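Local structure of glutamyl-tRNA synthetase (Methanothermobacter thermautotrophicus, 3AII) at residues R394-A408 and E522-F536. The protein probably attaches glutamate to tRNA in an ATP-dependent two-step reaction, as a non-discriminating archaeal class I aminoacyl-tRNA synthetase. Residues are numbered along the deposited sequence; the frame is centred on the assembly and turned at random. Where two conformers were deposited one is given.
Sequences RSILEEEARRYFFAA and ELEVDDVVQLERFGF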
loop_
_atom_site.group_PDB
_atom_site.type_symbol
_atom_site.label_atom_id
_atom_site.label_comp_id
_atom_site.label_asym_id
_atom_site.label_seq_id
_atom_site.Cartn_x
_atom_site.Cartn_y
_atom_site.Cartn_z
ATOM N N ARG A 394 -3.657 6.755 -15.184
ATOM C CA ARG A 394 -4.363 7.547 -16.189
ATOM C C ARG A 394 -4.245 6.902 -17.575
ATOM O O ARG A 394 -5.223 6.817 -18.312
ATOM C CB ARG A 394 -3.818 8.974 -16.202
ATOM C CG ARG A 394 -4.499 9.901 -17.205
ATOM C CD ARG A 394 -3.924 11.322 -17.106
ATOM N NE ARG A 394 -4.053 11.855 -15.751
ATOM C CZ ARG A 394 -3.035 12.070 -14.918
ATOM N NH1 ARG A 394 -3.271 12.548 -13.698
ATOM N NH2 ARG A 394 -1.786 11.822 -15.298
ATOM N N SER A 395 -3.054 6.410 -17.909
ATOM C CA SER A 395 -2.850 5.733 -19.184
ATOM C C SER A 395 -3.780 4.543 -19.352
ATOM O O SER A 395 -4.237 4.259 -20.457
ATOM C CB SER A 395 -1.388 5.330 -19.361
ATOM O OG SER A 395 -0.594 6.501 -19.429
ATOM N N ILE A 396 -4.076 3.863 -18.251
ATOM C CA ILE A 396 -5.024 2.759 -18.288
ATOM C C ILE A 396 -6.468 3.255 -18.368
ATOM O O ILE A 396 -7.225 2.853 -19.246
ATOM C CB ILE A 396 -4.877 1.847 -17.063
ATOM C CG1 ILE A 396 -3.478 1.225 -17.033
ATOM C CG2 ILE A 396 -5.955 0.757 -17.082
ATOM C CD1 ILE A 396 -3.177 0.489 -15.743
ATOM N N LEU A 397 -6.853 4.128 -17.446
ATOM C CA LEU A 397 -8.237 4.567 -17.369
ATOM C C LEU A 397 -8.675 5.369 -18.596
ATOM O O LEU A 397 -9.832 5.294 -19.013
ATOM C CB LEU A 397 -8.478 5.386 -16.098
ATOM C CG LEU A 397 -8.343 4.641 -14.779
ATOM C CD1 LEU A 397 -8.773 5.550 -13.618
ATOM C CD2 LEU A 397 -9.182 3.376 -14.833
ATOM N N GLU A 398 -7.773 6.152 -19.177
ATOM C CA GLU A 398 -8.213 7.053 -20.239
ATOM C C GLU A 398 -8.641 6.282 -21.479
ATOM O O GLU A 398 -9.285 6.842 -22.360
ATOM C CB GLU A 398 -7.155 8.111 -20.578
ATOM C CG GLU A 398 -5.970 7.583 -21.338
ATOM C CD GLU A 398 -4.859 8.609 -21.444
ATOM O OE1 GLU A 398 -5.048 9.748 -20.955
ATOM O OE2 GLU A 398 -3.799 8.272 -22.014
ATOM N N GLU A 399 -8.310 4.998 -21.537
ATOM C CA GLU A 399 -8.648 4.206 -22.713
ATOM C C GLU A 399 -9.981 3.485 -22.589
ATOM O O GLU A 399 -10.473 2.920 -23.565
ATOM C CB GLU A 399 -7.541 3.200 -23.034
ATOM C CG GLU A 399 -6.254 3.844 -23.532
ATOM C CD GLU A 399 -6.478 4.777 -24.714
ATOM O OE1 GLU A 399 -5.648 5.691 -24.916
ATOM O OE2 GLU A 399 -7.484 4.606 -25.438
ATOM N N GLU A 400 -10.575 3.496 -21.402
ATOM C CA GLU A 400 -11.789 2.714 -21.212
ATOM C C GLU A 400 -12.845 3.329 -20.303
ATOM O O GLU A 400 -14.004 2.925 -20.356
ATOM C CB GLU A 400 -11.445 1.313 -20.709
ATOM C CG GLU A 400 -10.803 1.290 -19.331
ATOM C CD GLU A 400 -10.517 -0.123 -18.853
ATOM O OE1 GLU A 400 -9.355 -0.571 -18.971
ATOM O OE2 GLU A 400 -11.454 -0.785 -18.359
ATOM N N ALA A 401 -12.461 4.288 -19.467
ATOM C CA ALA A 401 -13.401 4.826 -18.485
ATOM C C ALA A 401 -14.530 5.628 -19.148
ATOM O O ALA A 401 -14.266 6.552 -19.927
ATOM C CB ALA A 401 -12.664 5.699 -17.461
ATOM N N ARG A 402 -15.778 5.302 -18.814
ATOM C CA ARG A 402 -16.940 5.999 -19.374
ATOM C C ARG A 402 -16.952 7.451 -18.908
ATOM O O ARG A 402 -16.594 7.738 -17.762
ATOM C CB ARG A 402 -18.245 5.312 -18.944
ATOM C CG ARG A 402 -18.348 3.869 -19.419
ATOM C CD ARG A 402 -19.500 3.125 -18.734
ATOM N NE ARG A 402 -20.809 3.502 -19.258
ATOM C CZ ARG A 402 -21.464 2.828 -20.202
ATOM N NH1 ARG A 402 -22.650 3.250 -20.618
ATOM N NH2 ARG A 402 -20.930 1.732 -20.733
ATOM N N ARG A 403 -17.378 8.339 -19.794
ATOM C CA ARG A 403 -17.359 9.775 -19.524
ATOM C C ARG A 403 -18.723 10.328 -19.137
ATOM O O ARG A 403 -19.726 10.056 -19.800
ATOM C CB ARG A 403 -16.854 10.538 -20.748
ATOM C CG ARG A 403 -15.409 10.230 -21.128
ATOM C CD ARG A 403 -14.965 11.152 -22.261
ATOM N NE ARG A 403 -15.947 11.229 -23.333
ATOM C CZ ARG A 403 -15.825 12.034 -24.388
ATOM N NH1 ARG A 403 -14.757 12.811 -24.491
ATOM N NH2 ARG A 403 -16.756 12.070 -25.328
ATOM N N TYR A 404 -18.745 11.142 -18.077
ATOM C CA TYR A 404 -19.958 11.844 -17.658
ATOM C C TYR A 404 -19.631 13.277 -17.236
ATOM O O TYR A 404 -18.494 13.566 -16.842
ATOM C CB TYR A 404 -20.610 11.115 -16.477
ATOM C CG TYR A 404 -20.978 9.680 -16.793
ATOM C CD1 TYR A 404 -22.205 9.374 -17.370
ATOM C CD2 TYR A 404 -20.074 8.652 -16.573
ATOM C CE1 TYR A 404 -22.538 8.059 -17.683
ATOM C CE2 TYR A 404 -20.396 7.339 -16.887
ATOM C CZ TYR A 404 -21.629 7.054 -17.431
ATOM O OH TYR A 404 -21.925 5.742 -17.748
ATOM N N PHE A 405 -20.639 14.150 -17.278
ATOM C CA PHE A 405 -20.515 15.520 -16.753
ATOM C C PHE A 405 -21.003 15.565 -15.304
ATOM O O PHE A 405 -22.190 15.329 -15.045
ATOM C CB PHE A 405 -21.363 16.504 -17.573
ATOM C CG PHE A 405 -20.822 16.805 -18.953
ATOM C CD1 PHE A 405 -19.469 16.665 -19.239
ATOM C CD2 PHE A 405 -21.674 17.261 -19.951
ATOM C CE1 PHE A 405 -18.976 16.954 -20.522
ATOM C CE2 PHE A 405 -21.183 17.553 -21.227
ATOM C CZ PHE A 405 -19.839 17.412 -21.501
ATOM N N PHE A 406 -20.091 15.871 -14.381
ATOM C CA PHE A 406 -20.413 16.133 -12.983
ATOM C C PHE A 406 -20.055 17.582 -12.716
ATOM O O PHE A 406 -18.908 17.975 -12.883
ATOM C CB PHE A 406 -19.599 15.204 -12.067
ATOM C CG PHE A 406 -19.591 15.618 -10.601
ATOM C CD1 PHE A 406 -20.724 15.460 -9.817
ATOM C CD2 PHE A 406 -18.437 16.132 -10.021
ATOM C CE1 PHE A 406 -20.722 15.830 -8.470
ATOM C CE2 PHE A 406 -18.414 16.498 -8.673
ATOM C CZ PHE A 406 -19.553 16.348 -7.900
ATOM N N ALA A 407 -21.050 18.372 -12.324
ATOM C CA ALA A 407 -20.830 19.779 -12.005
ATOM C C ALA A 407 -20.729 19.937 -10.489
ATOM O O ALA A 407 -21.744 19.881 -9.789
ATOM C CB ALA A 407 -21.974 20.628 -12.557
ATOM N N ALA A 408 -19.502 20.119 -10.002
ATOM C CA ALA A 408 -19.241 20.366 -8.583
ATOM C C ALA A 408 -19.754 21.753 -8.190
ATOM O O ALA A 408 -19.634 22.689 -8.972
ATOM C CB ALA A 408 -17.765 20.287 -8.324
ATOM N N GLU A 522 -26.863 4.630 -14.755
ATOM C CA GLU A 522 -26.545 3.294 -15.282
ATOM C C GLU A 522 -25.329 2.625 -14.620
ATOM O O GLU A 522 -25.097 1.423 -14.788
ATOM C CB GLU A 522 -26.321 3.364 -16.801
ATOM C CG GLU A 522 -24.944 3.923 -17.199
ATOM C CD GLU A 522 -24.874 4.320 -18.665
ATOM O OE1 GLU A 522 -25.738 3.878 -19.449
ATOM O OE2 GLU A 522 -23.956 5.078 -19.038
ATOM N N LEU A 523 -24.540 3.402 -13.879
ATOM C CA LEU A 523 -23.321 2.883 -13.276
ATOM C C LEU A 523 -23.616 1.975 -12.091
ATOM O O LEU A 523 -24.629 2.141 -11.401
ATOM C CB LEU A 523 -22.431 4.038 -12.816
ATOM C CG LEU A 523 -21.967 4.966 -13.940
ATOM C CD1 LEU A 523 -21.434 6.283 -13.382
ATOM C CD2 LEU A 523 -20.921 4.244 -14.792
ATOM N N GLU A 524 -22.728 1.019 -11.874
ATOM C CA GLU A 524 -22.807 0.159 -10.708
ATOM C C GLU A 524 -21.570 0.360 -9.861
ATOM O O GLU A 524 -20.519 0.757 -10.362
ATOM C CB GLU A 524 -22.922 -1.303 -11.143
ATOM C CG GLU A 524 -24.242 -1.620 -11.843
ATOM C CD GLU A 524 -24.295 -3.034 -12.396
ATOM O OE1 GLU A 524 -25.414 -3.559 -12.574
ATOM O OE2 GLU A 524 -23.221 -3.620 -12.653
ATOM N N VAL A 525 -21.694 0.087 -8.568
ATOM C CA VAL A 525 -20.543 0.130 -7.671
ATOM C C VAL A 525 -19.345 -0.636 -8.246
ATOM O O VAL A 525 -19.487 -1.736 -8.788
ATOM C CB VAL A 525 -20.919 -0.372 -6.249
ATOM C CG1 VAL A 525 -19.684 -0.448 -5.360
ATOM C CG2 VAL A 525 -21.987 0.542 -5.647
ATOM N N ASP A 526 -18.172 -0.020 -8.128
ATOM C CA ASP A 526 -16.898 -0.494 -8.680
ATOM C C ASP A 526 -16.585 0.051 -10.072
ATOM O O ASP A 526 -15.446 -0.032 -10.525
ATOM C CB ASP A 526 -16.788 -2.027 -8.696
ATOM C CG ASP A 526 -16.816 -2.632 -7.307
ATOM O OD1 ASP A 526 -17.210 -3.812 -7.186
ATOM O OD2 ASP A 526 -16.447 -1.934 -6.339
ATOM N N ASP A 527 -17.581 0.602 -10.761
ATOM C CA ASP A 527 -17.295 1.234 -12.056
ATOM C C ASP A 527 -16.351 2.421 -11.857
ATOM O O ASP A 527 -16.484 3.174 -10.896
ATOM C CB ASP A 527 -18.579 1.692 -12.750
ATOM C CG ASP A 527 -19.381 0.541 -13.318
ATOM O OD1 ASP A 527 -20.554 0.774 -13.683
ATOM O OD2 ASP A 527 -18.840 -0.584 -13.392
ATOM N N VAL A 528 -15.379 2.577 -12.748
ATOM C CA VAL A 528 -14.477 3.720 -12.654
ATOM C C VAL A 528 -14.678 4.581 -13.876
ATOM O O VAL A 528 -14.593 4.085 -14.992
ATOM C CB VAL A 528 -13.015 3.268 -12.552
ATOM C CG1 VAL A 528 -12.098 4.476 -12.464
ATOM C CG2 VAL A 528 -12.834 2.346 -11.331
ATOM N N VAL A 529 -14.971 5.864 -13.666
ATOM C CA VAL A 529 -15.404 6.721 -14.749
ATOM C C VAL A 529 -14.525 7.950 -14.831
ATOM O O VAL A 529 -13.717 8.221 -13.936
ATOM C CB VAL A 529 -16.861 7.171 -14.544
ATOM C CG1 VAL A 529 -17.772 5.956 -14.460
ATOM C CG2 VAL A 529 -16.983 8.029 -13.276
ATOM N N GLN A 530 -14.669 8.667 -15.935
ATOM C CA GLN A 530 -14.062 9.975 -16.080
ATOM C C GLN A 530 -15.148 11.040 -15.934
ATOM O O GLN A 530 -16.080 11.132 -16.754
ATOM C CB GLN A 530 -13.370 10.111 -17.442
ATOM C CG GLN A 530 -12.702 11.462 -17.606
ATOM C CD GLN A 530 -11.809 11.554 -18.829
ATOM O OE1 GLN A 530 -11.820 10.679 -19.699
ATOM N NE2 GLN A 530 -11.015 12.613 -18.893
ATOM N N LEU A 531 -15.059 11.810 -14.857
ATOM C CA LEU A 531 -15.903 12.977 -14.688
ATOM C C LEU A 531 -15.207 14.092 -15.454
ATOM O O LEU A 531 -14.168 14.611 -15.026
ATOM C CB LEU A 531 -16.015 13.300 -13.197
ATOM C CG LEU A 531 -16.591 12.141 -12.376
ATOM C CD1 LEU A 531 -16.705 12.518 -10.899
ATOM C CD2 LEU A 531 -17.960 11.695 -12.922
ATOM N N GLU A 532 -15.750 14.428 -16.622
ATOM C CA GLU A 532 -15.003 15.238 -17.569
ATOM C C GLU A 532 -14.651 16.602 -16.993
ATOM O O GLU A 532 -15.480 17.227 -16.336
ATOM C CB GLU A 532 -15.784 15.407 -18.861
ATOM C CG GLU A 532 -16.070 14.073 -19.550
ATOM C CD GLU A 532 -16.407 14.254 -21.004
ATOM O OE1 GLU A 532 -15.511 14.674 -21.769
ATOM O OE2 GLU A 532 -17.558 13.983 -21.385
ATOM N N ARG A 533 -13.410 17.016 -17.239
ATOM C CA ARG A 533 -12.902 18.301 -16.747
ATOM C C ARG A 533 -12.855 18.360 -15.222
ATOM O O ARG A 533 -12.721 19.443 -14.638
ATOM C CB ARG A 533 -13.734 19.472 -17.303
ATOM C CG ARG A 533 -13.801 19.534 -18.831
ATOM C CD ARG A 533 -14.448 20.844 -19.351
ATOM N NE ARG A 533 -13.635 22.029 -19.056
ATOM C CZ ARG A 533 -13.917 22.913 -18.105
ATOM N NH1 ARG A 533 -13.112 23.950 -17.899
ATOM N NH2 ARG A 533 -15.007 22.770 -17.368
ATOM N N PHE A 534 -12.969 17.205 -14.570
ATOM C CA PHE A 534 -12.903 17.157 -13.116
ATOM C C PHE A 534 -11.888 16.097 -12.658
ATOM O O PHE A 534 -10.883 16.426 -12.025
ATOM C CB PHE A 534 -14.305 16.927 -12.527
ATOM C CG PHE A 534 -14.349 16.973 -11.021
ATOM C CD1 PHE A 534 -14.342 18.190 -10.355
ATOM C CD2 PHE A 534 -14.403 15.799 -10.278
ATOM C CE1 PHE A 534 -14.380 18.232 -8.963
ATOM C CE2 PHE A 534 -14.436 15.835 -8.881
ATOM C CZ PHE A 534 -14.431 17.056 -8.230
ATOM N N GLY A 535 -12.126 14.833 -13.002
ATOM C CA GLY A 535 -11.157 13.789 -12.712
ATOM C C GLY A 535 -11.724 12.390 -12.874
ATOM O O GLY A 535 -12.921 12.226 -13.089
ATOM N N PHE A 536 -10.863 11.384 -12.761
ATOM C CA PHE A 536 -11.318 9.994 -12.756
ATOM C C PHE A 536 -11.745 9.635 -11.346
ATOM O O PHE A 536 -11.174 10.144 -10.378
ATOM C CB PHE A 536 -10.198 9.066 -13.206
ATOM C CG PHE A 536 -9.811 9.256 -14.644
ATOM C CD1 PHE A 536 -10.423 8.518 -15.634
ATOM C CD2 PHE A 536 -8.848 10.187 -15.001
ATOM C CE1 PHE A 536 -10.069 8.686 -16.960
ATOM C CE2 PHE A 536 -8.498 10.367 -16.326
ATOM C CZ PHE A 536 -9.107 9.613 -17.306
HETATM O O HOH W 1 -10.349 9.447 -22.195
HETATM O O HOH W 2 -11.869 7.731 -20.142
HETATM O O HOH W 3 -16.402 3.185 -16.904
HETATM O O HOH W 4 -17.292 16.284 -14.529
#
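The Y404 ring carries L523 CD1 off-centre over a face, a CH-pi contact 4.3 Å from its centroid; V529 CG1 and E522 OE2 lie at its edge. E522 OE2 accepts a very short bond from Y404 OH (2.5 Å) and, from above the carboxylate plane, a salt-bridging hydrogen bond from R402 NH1 (2.7 Å). A bend at chi3 (75°) helps bring the R402 guanidinium edge-on to both acceptors, NE donating in plane to Y404 OH. F406 turns its edge to one face of F534 (T-shaped, planes 71° apart). The F536 ring has Q530 CG over a face and A401 CB at its edge; L397 CB lies 3.7 Å from F536 CD1. E532 OE1 sits over one R403 guanidinium face, by charge alone; R426 and R438 hold the E532 carboxylate, and R403 NH2 bonds to P427 O. The strands pair in parallel: Q530 N to R402 O, Y404 N to Q530 O and E532 N to Y404 O (2.8, 3.0 and 2.9 Å). This closes a beta barrel of the anticodon-binding region, as in GlnRS; helix 386-397 leads into 402-408, strand 511-516 flanks its other edge, F406, L531 and F534 pack on 500-505, and L523 and V529 on 546-552.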